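Side-chain contact in amine oxidase (Emericella nidulans, PDB 3PGB), which is a copper- and topaquinone-dependent amine oxidase that probably oxidises primary amines to aldehydes with release of ammonia and hydrogen peroxide: residues A[181-186]-A[270-275]. Sequence-based numbering, arbitrary orientation.
Sequences EPDGET and SQWKLL
The indole of Trp272 meets Asp183 and Thr186 along the far rim of its six-membered ring, with two oxygens lying near the ring plane: Asp183 OD2 is 4.5 Å from Trp272 CZ2, and the backbone Thr186 O is 4.3 Å from Trp272 CZ3. Between them the Thr186 methyl comes in from one side of that plane, its CG2 4.4 Å from Trp272 CH2. With OG1 at chi1 -50°, CG2 is anti to the backbone N, which turns the methyl to the indole and the hydroxyl to Glu99. Trp191 packs against Trp272 in an edge-to-face ring pair. The example illustrates how a large aromatic side chain can bridge well-separated backbones: the nearest CA atoms, those of Thr186 and Ser270, are 11.4 Å apart. It joins the loop leading into helix 186-198 to the approach to strand 273-279 of a five-stranded antiparallel sheet, consistent with the small N-terminal alpha/beta domains of copper amine oxidases. The touch is slight, burying 98 Å² in all, and consists of loose van der Waals packing. Stronger polar bonds fix both partners from outside: Asp183 OD1 forms a salt bridge with Arg267, while Trp272 NE1 donates to the carbonyl oxygen of Gly266.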
loop_
_atom_site.group_PDB
_atom_site.type_symbol
_atom_site.label_atom_id
_atom_site.label_comp_id
_atom_site.label_asym_id
_atom_site.label_seq_id
_atom_site.Cartn_x
_atom_site.Cartn_y
_atom_site.Cartn_z
ATOM N N GLU A 181 10.923 -24.649 -29.753
ATOM C CA GLU A 181 12.051 -23.859 -30.256
ATOM C C GLU A 181 13.362 -24.650 -30.228
ATOM O O GLU A 181 14.296 -24.280 -29.520
ATOM C CB GLU A 181 12.199 -22.566 -29.448
ATOM C CG GLU A 181 10.959 -21.673 -29.501
ATOM C CD GLU A 181 11.252 -20.219 -29.159
ATOM O OE1 GLU A 181 10.662 -19.714 -28.180
ATOM O OE2 GLU A 181 12.066 -19.587 -29.874
ATOM N N PRO A 182 13.439 -25.738 -31.015
ATOM C CA PRO A 182 14.622 -26.592 -31.013
ATOM C C PRO A 182 15.756 -26.108 -31.906
ATOM O O PRO A 182 16.868 -26.630 -31.806
ATOM C CB PRO A 182 14.084 -27.911 -31.559
ATOM C CG PRO A 182 13.023 -27.502 -32.503
ATOM C CD PRO A 182 12.426 -26.224 -31.968
ATOM N N ASP A 183 15.485 -25.131 -32.768
ATOM C CA ASP A 183 16.460 -24.699 -33.775
ATOM C C ASP A 183 16.857 -23.234 -33.600
ATOM O O ASP A 183 16.891 -22.475 -34.562
ATOM C CB ASP A 183 15.883 -24.923 -35.175
ATOM C CG ASP A 183 15.533 -26.372 -35.431
ATOM O OD1 ASP A 183 16.457 -27.208 -35.496
ATOM O OD2 ASP A 183 14.329 -26.674 -35.567
ATOM N N GLY A 184 17.179 -22.854 -32.370
ATOM C CA GLY A 184 17.504 -21.467 -32.039
ATOM C C GLY A 184 18.533 -20.814 -32.945
ATOM O O GLY A 184 18.381 -19.654 -33.313
ATOM N N GLU A 185 19.581 -21.550 -33.304
ATOM C CA GLU A 185 20.610 -21.036 -34.213
ATOM C C GLU A 185 20.149 -21.103 -35.672
ATOM O O GLU A 185 20.183 -20.093 -36.368
ATOM C CB GLU A 185 21.934 -21.794 -34.037
ATOM N N THR A 186 19.710 -22.275 -36.127
ATOM C CA THR A 186 19.302 -22.450 -37.533
ATOM C C THR A 186 18.218 -21.459 -37.972
ATOM O O THR A 186 18.242 -20.972 -39.101
ATOM C CB THR A 186 18.807 -23.887 -37.839
ATOM O OG1 THR A 186 19.762 -24.843 -37.364
ATOM C CG2 THR A 186 18.614 -24.080 -39.337
ATOM N N SER A 270 14.002 -25.729 -45.475
ATOM C CA SER A 270 13.547 -25.663 -46.870
ATOM C C SER A 270 12.021 -25.816 -46.979
ATOM O O SER A 270 11.452 -25.563 -48.038
ATOM C CB SER A 270 14.275 -26.702 -47.751
ATOM O OG SER A 270 13.697 -27.994 -47.640
ATOM N N GLN A 271 11.373 -26.225 -45.886
ATOM C CA GLN A 271 9.908 -26.320 -45.813
ATOM C C GLN A 271 9.262 -25.131 -45.080
ATOM O O GLN A 271 8.037 -25.063 -44.981
ATOM C CB GLN A 271 9.490 -27.631 -45.120
ATOM C CG GLN A 271 9.999 -28.914 -45.793
ATOM C CD GLN A 271 9.406 -29.127 -47.178
ATOM O OE1 GLN A 271 10.127 -29.160 -48.180
ATOM N NE2 GLN A 271 8.082 -29.251 -47.242
ATOM N N TRP A 272 10.068 -24.208 -44.551
ATOM C CA TRP A 272 9.522 -23.017 -43.883
ATOM C C TRP A 272 9.098 -21.988 -44.922
ATOM O O TRP A 272 9.719 -21.879 -45.982
ATOM C CB TRP A 272 10.539 -22.375 -42.934
ATOM C CG TRP A 272 11.022 -23.255 -41.821
ATOM C CD1 TRP A 272 10.420 -24.379 -41.334
ATOM C CD2 TRP A 272 12.197 -23.056 -41.029
ATOM N NE1 TRP A 272 11.161 -24.902 -40.302
ATOM C CE2 TRP A 272 12.257 -24.109 -40.097
ATOM C CE3 TRP A 272 13.215 -22.097 -41.028
ATOM C CZ2 TRP A 272 13.294 -24.227 -39.168
ATOM C CZ3 TRP A 272 14.245 -22.216 -40.103
ATOM C CH2 TRP A 272 14.277 -23.274 -39.190
ATOM N N LYS A 273 8.052 -21.230 -44.605
ATOM C CA LYS A 273 7.453 -20.280 -45.542
ATOM C C LYS A 273 7.353 -18.875 -44.943
ATOM O O LYS A 273 7.193 -18.710 -43.733
ATOM C CB LYS A 273 6.066 -20.770 -45.966
ATOM N N LEU A 274 7.461 -17.871 -45.808
ATOM C CA LEU A 274 7.401 -16.469 -45.413
ATOM C C LEU A 274 5.966 -16.018 -45.621
ATOM O O LEU A 274 5.542 -15.785 -46.754
ATOM C CB LEU A 274 8.380 -15.641 -46.262
ATOM C CG LEU A 274 8.574 -14.155 -45.919
ATOM C CD1 LEU A 274 9.927 -13.665 -46.411
ATOM C CD2 LEU A 274 7.453 -13.276 -46.474
ATOM N N LEU A 275 5.210 -15.917 -44.532
ATOM C CA LEU A 275 3.771 -15.664 -44.627
ATOM C C LEU A 275 3.441 -14.199 -44.906
ATOM O O LEU A 275 2.356 -13.893 -45.408
ATOM C CB LEU A 275 3.050 -16.140 -43.363
ATOM C CG LEU A 275 3.047 -17.654 -43.110
ATOM C CD1 LEU A 275 2.252 -17.973 -41.860
ATOM C CD2 LEU A 275 2.483 -18.431 -44.295
#